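Local coordinates for AxyAgu115A (Amphibacillus xylanus NBRC 15112, PDB 6NPS), which is a family GH115 alpha-glucuronidase that probably hydrolyses glucuronic acid side groups from arabinoglucuronoxylan, at residues A[415-420]-A[904-909]; A[352-357]-A[411-416]. The protein carries 3 engineered substitutions. All coordinates share one frame; numbering follows the deposited sequence.

Contact 1 of 2, residues A[415-420]-A[904-909]; sequences GGPVSY and PHWGID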
ATOM      1  N   GLY A 415      11.204 -19.953 -15.556  1.00 27.51           N
ATOM      2  CA  GLY A 415       9.949 -20.594 -15.189  1.00 28.61           C
ATOM      3  C   GLY A 415       9.496 -20.081 -13.838  1.00 33.94           C
ATOM      4  O   GLY A 415      10.038 -19.100 -13.334  1.00 31.40           O
ATOM      5  N   GLY A 416       8.501 -20.751 -13.255  1.00 30.63           N
ATOM      6  CA  GLY A 416       7.951 -20.304 -11.981  1.00 32.66           C
ATOM      7  C   GLY A 416       8.681 -20.822 -10.740  1.00 35.86           C
ATOM      8  O   GLY A 416       9.458 -21.776 -10.818  1.00 31.69           O
ATOM      9  N   PRO A 417       8.427 -20.207  -9.549  1.00 32.50           N
ATOM     10  CA  PRO A 417       7.559 -19.016  -9.372  1.00 34.75           C
ATOM     11  C   PRO A 417       8.146 -17.728  -9.952  1.00 33.57           C
ATOM     12  O   PRO A 417       7.379 -16.851 -10.316  1.00 32.50           O
ATOM     13  CB  PRO A 417       7.431 -18.886  -7.827  1.00 36.02           C
ATOM     14  CG  PRO A 417       7.746 -20.221  -7.296  1.00 38.24           C
ATOM     15  CD  PRO A 417       8.789 -20.804  -8.244  1.00 35.91           C
ATOM     16  N   VAL A 418       9.471 -17.587  -9.967  1.00 29.67           N
ATOM     17  CA  VAL A 418      10.186 -16.429 -10.519  1.00 33.81           C
ATOM     18  C   VAL A 418      11.457 -16.970 -11.184  1.00 31.10           C
ATOM     19  O   VAL A 418      12.227 -17.709 -10.551  1.00 34.33           O
ATOM     20  CB  VAL A 418      10.607 -15.376  -9.450  1.00 35.17           C
ATOM     21  CG1 VAL A 418      11.173 -14.070 -10.138  1.00 30.09           C
ATOM     22  CG2 VAL A 418       9.456 -15.050  -8.452  1.00 37.70           C
ATOM     23  N   SER A 419      11.722 -16.533 -12.404  1.00 29.56           N
ATOM     24  CA  SER A 419      12.922 -16.962 -13.103  1.00 29.73           C
ATOM     25  C   SER A 419      14.154 -16.376 -12.428  1.00 31.17           C
ATOM     26  O   SER A 419      14.084 -15.385 -11.699  1.00 29.79           O
ATOM     27  CB  SER A 419      12.886 -16.533 -14.574  1.00 25.04           C
ATOM     28  OG  SER A 419      11.695 -16.991 -15.209  1.00 31.30           O
ATOM     29  N   TYR A 420      15.297 -17.022 -12.658  1.00 26.81           N
ATOM     30  CA  TYR A 420      16.573 -16.457 -12.247  1.00 28.73           C
ATOM     31  C   TYR A 420      17.583 -16.777 -13.334  1.00 32.69           C
ATOM     32  O   TYR A 420      17.926 -17.953 -13.597  1.00 31.97           O
ATOM     33  CB  TYR A 420      17.019 -16.957 -10.868  1.00 28.28           C
ATOM     34  CG  TYR A 420      17.090 -18.447 -10.683  1.00 27.39           C
ATOM     35  CD1 TYR A 420      15.937 -19.217 -10.497  1.00 26.94           C
ATOM     36  CD2 TYR A 420      18.326 -19.070 -10.618  1.00 29.11           C
ATOM     37  CE1 TYR A 420      16.027 -20.586 -10.329  1.00 28.54           C
ATOM     38  CE2 TYR A 420      18.435 -20.431 -10.455  1.00 30.47           C
ATOM     39  CZ  TYR A 420      17.291 -21.181 -10.298  1.00 31.55           C
ATOM     40  OH  TYR A 420      17.439 -22.533 -10.124  1.00 29.41           O
ATOM     41  N   PRO A 904       1.321 -24.551  -3.905  1.00 43.63           N
ATOM     42  CA  PRO A 904       1.344 -23.177  -3.376  1.00 44.63           C
ATOM     43  C   PRO A 904       2.372 -22.955  -2.284  1.00 38.47           C
ATOM     44  O   PRO A 904       3.084 -21.949  -2.327  1.00 38.00           O
ATOM     45  CB  PRO A 904      -0.079 -22.979  -2.830  1.00 48.58           C
ATOM     46  CG  PRO A 904      -0.681 -24.387  -2.746  1.00 49.88           C
ATOM     47  CD  PRO A 904      -0.024 -25.154  -3.836  1.00 47.79           C
ATOM     48  N   HIS A 905       2.456 -23.862  -1.304  1.00 35.55           N
ATOM     49  CA  HIS A 905       3.415 -23.679  -0.210  1.00 35.78           C
ATOM     50  C   HIS A 905       4.843 -23.859  -0.691  1.00 34.61           C
ATOM     51  O   HIS A 905       5.759 -23.149  -0.236  1.00 36.71           O
ATOM     52  CB  HIS A 905       3.133 -24.673   0.921  1.00 45.10           C
ATOM     53  CG  HIS A 905       1.832 -24.435   1.616  1.00 58.21           C
ATOM     54  ND1 HIS A 905       1.635 -23.372   2.475  1.00 61.66           N
ATOM     55  CD2 HIS A 905       0.661 -25.116   1.579  1.00 61.90           C
ATOM     56  CE1 HIS A 905       0.397 -23.411   2.936  1.00 63.06           C
ATOM     57  NE2 HIS A 905      -0.214 -24.458   2.411  1.00 61.96           N
ATOM     58  N   TRP A 906       5.068 -24.876  -1.544  1.00 32.57           N
ATOM     59  CA  TRP A 906       6.381 -25.081  -2.134  1.00 30.51           C
ATOM     60  C   TRP A 906       6.860 -23.798  -2.796  1.00 31.58           C
ATOM     61  O   TRP A 906       8.022 -23.410  -2.648  1.00 32.61           O
ATOM     62  CB  TRP A 906       6.331 -26.246  -3.165  1.00 33.89           C
ATOM     63  CG  TRP A 906       7.617 -26.280  -4.060  1.00 34.41           C
ATOM     64  CD1 TRP A 906       8.802 -26.894  -3.761  1.00 33.37           C
ATOM     65  CD2 TRP A 906       7.818 -25.609  -5.321  1.00 29.39           C
ATOM     66  NE1 TRP A 906       9.722 -26.664  -4.766  1.00 31.16           N
ATOM     67  CE2 TRP A 906       9.139 -25.879  -5.734  1.00 29.91           C
ATOM     68  CE3 TRP A 906       7.006 -24.815  -6.142  1.00 30.08           C
ATOM     69  CZ2 TRP A 906       9.681 -25.364  -6.926  1.00 27.96           C
ATOM     70  CZ3 TRP A 906       7.533 -24.337  -7.372  1.00 32.50           C
ATOM     71  CH2 TRP A 906       8.854 -24.629  -7.749  1.00 33.24           C
ATOM     72  N   GLY A 907       5.956 -23.112  -3.507  1.00 29.26           N
ATOM     73  CA  GLY A 907       6.354 -21.937  -4.264  1.00 31.68           C
ATOM     74  C   GLY A 907       6.715 -20.746  -3.388  1.00 32.99           C
ATOM     75  O   GLY A 907       7.685 -20.037  -3.675  1.00 36.56           O
ATOM     76  N   ILE A 908       5.933 -20.493  -2.326  1.00 34.54           N
ATOM     77  CA  ILE A 908       6.307 -19.464  -1.341  1.00 33.10           C
ATOM     78  C   ILE A 908       7.674 -19.778  -0.743  1.00 36.81           C
ATOM     79  O   ILE A 908       8.574 -18.926  -0.685  1.00 34.88           O
ATOM     80  CB  ILE A 908       5.258 -19.378  -0.220  1.00 37.67           C
ATOM     81  CG1 ILE A 908       3.922 -18.836  -0.737  1.00 45.24           C
ATOM     82  CG2 ILE A 908       5.767 -18.466   0.941  1.00 32.81           C
ATOM     83  CD1 ILE A 908       2.788 -19.254   0.172  1.00 51.91           C
ATOM     84  N   ASP A 909       7.852 -21.023  -0.282  1.00 35.37           N
ATOM     85  CA  ASP A 909       9.069 -21.360   0.461  1.00 33.64           C
ATOM     86  C   ASP A 909      10.297 -21.320  -0.430  1.00 32.40           C
ATOM     87  O   ASP A 909      11.385 -20.980   0.034  1.00 32.75           O
ATOM     88  CB  ASP A 909       8.928 -22.760   1.090  1.00 38.46           C
ATOM     89  CG  ASP A 909       7.786 -22.842   2.118  1.00 48.31           C
ATOM     90  OD1 ASP A 909       7.227 -21.793   2.499  1.00 56.40           O
ATOM     91  OD2 ASP A 909       7.440 -23.970   2.545  1.00 55.79           O
TER
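Pro-417 meets Trp-906 and Gly-907 where a loop of the TIM-barrel domain, following strand 405-410, touches helix 904-912 of the C-terminal domain, and the pair illustrates how a proline in a cis turn can pack one domain against another. The apolar part rests on the pyrrolidine ring. Its CD approaches the six-membered ring of Trp-906 obliquely, 3.8 Å from CZ3, while a cis peptide bond between Gly-416 and Pro-417 turns the chain at this point. The indole reaches the loop because its CG is anti to the backbone N (chi1 167°). With an alanine here CG and CD are gone, which would probably open a gap beside the indole and make the cis peptide harder to keep. Polar groups frame this packing, although no hydrogen bond crosses it. Gly-416 O lies at the indole edge, near the ring plane and 4.2 Å from Trp-906 CH2, and it accepts a hydrogen bond from His-387 NE2. Trp-906 NE1 is hydrogen-bonded to Asp-385 OD2, so the indole is held at its pyrrole side as well. On the helix the backbone takes part directly, Pro-417 CG lying 3.6 Å from Gly-907 O.

Contact 2 of 2, residues A[352-357]-A[411-416]; sequences LYKEVE and FDYHGG
Tyr-353 and Lys-354 both reach Tyr-413, from a turn just past strand 348-351, in an example of two loops of a TIM barrel meeting through long side chains while their backbones stay apart: the nearest CA atoms, of Lys-354 and Gly-415, are 12.0 Å from each other. Tyr-353 extends its ring with CG anti to the backbone N (chi1 -177°), bringing OH obliquely to within 3.7 Å of Tyr-413 CE1. That contact is packing; the hydroxyl's hydrogen bonds go to Asn-386 OD1 and to O3 of a glycerol, and the ring stacks on His-246. Lys-354 follows with a positive phi of 50°, as the second residue of a type II' turn requires. Its CG lies over one face of the Tyr-353 ring, towards the rim, and the lysine and Tyr-413 side chains come from opposite directions, with CE 3.4 Å from Tyr-413 OH. The chain then bends at chi4, which puts NZ 3.7 Å from Tyr-413 OH. Val-356 closes the turn, its N donating to Tyr-353 O at 3.0 Å. On the facing loop, Tyr-413 has Gly-415 N over one face and Gly-416 O in plane at its edge. The turn leads into helix 356-361, and strand 379-383, which touches Leu-352 and Tyr-353, lies in the barrel between strand 348-351 and strand 405-410, the strand that carries the loop of Tyr-413.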
ATOM      1  N   LEU A 352      13.255 -38.230 -15.510  1.00 51.71           N
ATOM      2  CA  LEU A 352      12.091 -38.114 -14.629  1.00 56.90           C
ATOM      3  C   LEU A 352      11.870 -36.649 -14.240  1.00 58.30           C
ATOM      4  O   LEU A 352      11.848 -36.287 -13.070  1.00 52.40           O
ATOM      5  CB  LEU A 352      12.266 -38.993 -13.399  1.00 54.74           C
ATOM      6  CG  LEU A 352      12.648 -40.413 -13.765  1.00 54.91           C
ATOM      7  CD1 LEU A 352      12.705 -41.273 -12.521  1.00 58.24           C
ATOM      8  CD2 LEU A 352      11.690 -40.997 -14.801  1.00 54.89           C
ATOM      9  N   TYR A 353      11.717 -35.798 -15.265  1.00 61.09           N
ATOM     10  CA  TYR A 353      11.668 -34.343 -15.092  1.00 57.97           C
ATOM     11  C   TYR A 353      10.230 -33.871 -14.911  1.00 56.78           C
ATOM     12  O   TYR A 353       9.360 -34.223 -15.712  1.00 48.68           O
ATOM     13  CB  TYR A 353      12.304 -33.616 -16.290  1.00 51.16           C
ATOM     14  CG  TYR A 353      12.378 -32.089 -16.168  1.00 45.86           C
ATOM     15  CD1 TYR A 353      13.147 -31.478 -15.160  1.00 44.80           C
ATOM     16  CD2 TYR A 353      11.670 -31.261 -17.039  1.00 47.51           C
ATOM     17  CE1 TYR A 353      13.213 -30.099 -15.040  1.00 46.65           C
ATOM     18  CE2 TYR A 353      11.732 -29.874 -16.945  1.00 48.34           C
ATOM     19  CZ  TYR A 353      12.507 -29.290 -15.928  1.00 49.79           C
ATOM     20  OH  TYR A 353      12.582 -27.913 -15.791  1.00 46.80           O
ATOM     21  N   LYS A 354      10.007 -33.046 -13.866  1.00 59.19           N
ATOM     22  CA  LYS A 354       8.721 -32.450 -13.491  1.00 56.71           C
ATOM     23  C   LYS A 354       7.603 -33.484 -13.422  1.00 54.57           C
ATOM     24  O   LYS A 354       7.661 -34.416 -12.610  1.00 52.35           O
ATOM     25  CB  LYS A 354       8.335 -31.325 -14.459  1.00 62.80           C
ATOM     26  CG  LYS A 354       8.937 -29.969 -14.103  1.00 68.71           C
ATOM     27  CD  LYS A 354       9.001 -29.086 -15.331  1.00 77.84           C
ATOM     28  CE  LYS A 354       9.054 -27.618 -14.968  1.00 82.49           C
ATOM     29  NZ  LYS A 354       7.690 -27.110 -14.651  1.00 87.07           N
ATOM     30  N   GLU A 355       6.588 -33.342 -14.291  1.00 54.62           N
ATOM     31  CA  GLU A 355       5.431 -34.222 -14.232  1.00 56.81           C
ATOM     32  C   GLU A 355       5.778 -35.682 -14.500  1.00 57.22           C
ATOM     33  O   GLU A 355       4.946 -36.554 -14.229  1.00 58.45           O
ATOM     34  CB  GLU A 355       4.358 -33.738 -15.231  1.00 57.51           C
ATOM     35  CG  GLU A 355       4.604 -34.162 -16.689  1.00 58.87           C
ATOM     36  CD  GLU A 355       5.504 -33.176 -17.460  1.00 64.09           C
ATOM     37  OE1 GLU A 355       5.828 -32.081 -16.919  1.00 58.93           O
ATOM     38  OE2 GLU A 355       5.893 -33.504 -18.610  1.00 65.49           O
ATOM     39  N   VAL A 356       6.973 -35.972 -15.028  1.00 57.54           N
ATOM     40  CA  VAL A 356       7.304 -37.353 -15.391  1.00 62.55           C
ATOM     41  C   VAL A 356       7.600 -38.203 -14.147  1.00 57.98           C
ATOM     42  O   VAL A 356       7.321 -39.415 -14.139  1.00 54.31           O
ATOM     43  CB  VAL A 356       8.484 -37.394 -16.392  1.00 66.21           C
ATOM     44  CG1 VAL A 356       8.708 -38.840 -16.884  1.00 62.51           C
ATOM     45  CG2 VAL A 356       8.251 -36.443 -17.578  1.00 69.94           C
ATOM     46  N   GLU A 357       8.185 -37.603 -13.095  1.00 52.90           N
ATOM     47  CA  GLU A 357       8.437 -38.328 -11.843  1.00 50.60           C
ATOM     48  C   GLU A 357       7.187 -39.026 -11.302  1.00 53.47           C
ATOM     49  O   GLU A 357       7.279 -40.218 -10.963  1.00 55.24           O
ATOM     50  CB  GLU A 357       9.055 -37.381 -10.792  1.00 55.60           C
ATOM     51  CG  GLU A 357       9.702 -38.087  -9.575  1.00 60.42           C
ATOM     52  CD  GLU A 357      10.249 -37.116  -8.498  1.00 67.55           C
ATOM     53  OE1 GLU A 357       9.439 -36.360  -7.907  1.00 66.87           O
ATOM     54  OE2 GLU A 357      11.486 -37.126  -8.230  1.00 64.82           O
ATOM     55  N   PHE A 411      21.432 -24.056 -11.868  1.00 30.57           N
ATOM     56  CA  PHE A 411      21.974 -22.761 -11.472  1.00 29.83           C
ATOM     57  C   PHE A 411      21.229 -21.619 -12.132  1.00 31.79           C
ATOM     58  O   PHE A 411      21.581 -20.464 -11.892  1.00 32.93           O
ATOM     59  CB  PHE A 411      23.460 -22.609 -11.881  1.00 27.08           C
ATOM     60  CG  PHE A 411      24.409 -23.583 -11.225  1.00 27.51           C
ATOM     61  CD1 PHE A 411      24.050 -24.302 -10.097  1.00 27.76           C
ATOM     62  CD2 PHE A 411      25.686 -23.757 -11.748  1.00 26.99           C
ATOM     63  CE1 PHE A 411      24.942 -25.158  -9.475  1.00 31.93           C
ATOM     64  CE2 PHE A 411      26.581 -24.645 -11.141  1.00 28.55           C
ATOM     65  CZ  PHE A 411      26.204 -25.354 -10.016  1.00 28.08           C
ATOM     66  N   ASP A 412      20.249 -21.920 -12.995  1.00 29.46           N
ATOM     67  CA  ASP A 412      19.585 -20.960 -13.872  1.00 29.39           C
ATOM     68  C   ASP A 412      18.260 -21.582 -14.265  1.00 28.90           C
ATOM     69  O   ASP A 412      18.209 -22.781 -14.535  1.00 30.91           O
ATOM     70  CB  ASP A 412      20.473 -20.683 -15.092  1.00 37.04           C
ATOM     71  CG  ASP A 412      20.030 -19.485 -15.934  1.00 48.54           C
ATOM     72  OD1 ASP A 412      18.991 -19.578 -16.628  1.00 49.89           O
ATOM     73  OD2 ASP A 412      20.765 -18.460 -15.940  1.00 52.24           O
ATOM     74  N   TYR A 413      17.186 -20.805 -14.255  1.00 26.51           N
ATOM     75  CA  TYR A 413      15.898 -21.378 -14.602  1.00 29.68           C
ATOM     76  C   TYR A 413      14.958 -20.312 -15.142  1.00 30.42           C
ATOM     77  O   TYR A 413      14.794 -19.250 -14.544  1.00 28.85           O
ATOM     78  CB  TYR A 413      15.267 -22.062 -13.395  1.00 30.85           C
ATOM     79  CG  TYR A 413      13.924 -22.696 -13.693  1.00 32.79           C
ATOM     80  CD1 TYR A 413      13.798 -23.681 -14.683  1.00 34.29           C
ATOM     81  CD2 TYR A 413      12.787 -22.342 -12.954  1.00 31.23           C
ATOM     82  CE1 TYR A 413      12.571 -24.272 -14.972  1.00 35.28           C
ATOM     83  CE2 TYR A 413      11.586 -22.948 -13.195  1.00 30.84           C
ATOM     84  CZ  TYR A 413      11.479 -23.901 -14.204  1.00 34.74           C
ATOM     85  OH  TYR A 413      10.288 -24.485 -14.459  1.00 39.34           O
ATOM     86  N   HIS A 414      14.282 -20.638 -16.216  1.00 29.63           N
ATOM     87  CA  HIS A 414      13.280 -19.771 -16.827  1.00 31.14           C
ATOM     88  C   HIS A 414      11.939 -20.435 -16.550  1.00 34.36           C
ATOM     89  O   HIS A 414      11.563 -21.379 -17.247  1.00 32.43           O
ATOM     90  CB  HIS A 414      13.588 -19.648 -18.317  1.00 32.84           C
ATOM     91  CG  HIS A 414      12.673 -18.739 -19.075  1.00 39.38           C
ATOM     92  ND1 HIS A 414      12.590 -17.383 -18.822  1.00 39.83           N
ATOM     93  CD2 HIS A 414      11.815 -18.988 -20.098  1.00 40.98           C
ATOM     94  CE1 HIS A 414      11.730 -16.838 -19.667  1.00 42.93           C
ATOM     95  NE2 HIS A 414      11.247 -17.790 -20.446  1.00 41.19           N
ATOM     96  N   GLY A 415      11.204 -19.953 -15.556  1.00 27.51           N
ATOM     97  CA  GLY A 415       9.949 -20.594 -15.189  1.00 28.61           C
ATOM     98  C   GLY A 415       9.496 -20.081 -13.838  1.00 33.94           C
ATOM     99  O   GLY A 415      10.038 -19.100 -13.334  1.00 31.40           O
ATOM    100  N   GLY A 416       8.501 -20.751 -13.255  1.00 30.63           N
ATOM    101  CA  GLY A 416       7.951 -20.304 -11.981  1.00 32.66           C
ATOM    102  C   GLY A 416       8.681 -20.822 -10.740  1.00 35.86           C
ATOM    103  O   GLY A 416       9.458 -21.776 -10.818  1.00 31.69           O
TER

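In the fold
The loop 411-420 joins the two contacts, which share Gly-415 and Gly-416 and have centres 11 Å apart. It folds back on itself, Tyr-420 N lying 3.0 Å from Tyr-413 O in a probable hydrogen bond, which brings the part meeting the barrel turn in contact 2 next to the part meeting the C-terminal domain. Asn-386 reaches both, hydrogen-bonded to Tyr-420 OH and to Tyr-353 OH; its neighbours Asp-385 and His-387 meet Trp-906. Glycerol, probably from the crystallisation liquor, lies about 3 Å from the side chain of Tyr-353, and glycerol is also found about 4 Å from Gly-416. Such molecules often mark pockets, and TIM-barrel enzymes hold their active sites here, beyond the C-terminal strand ends.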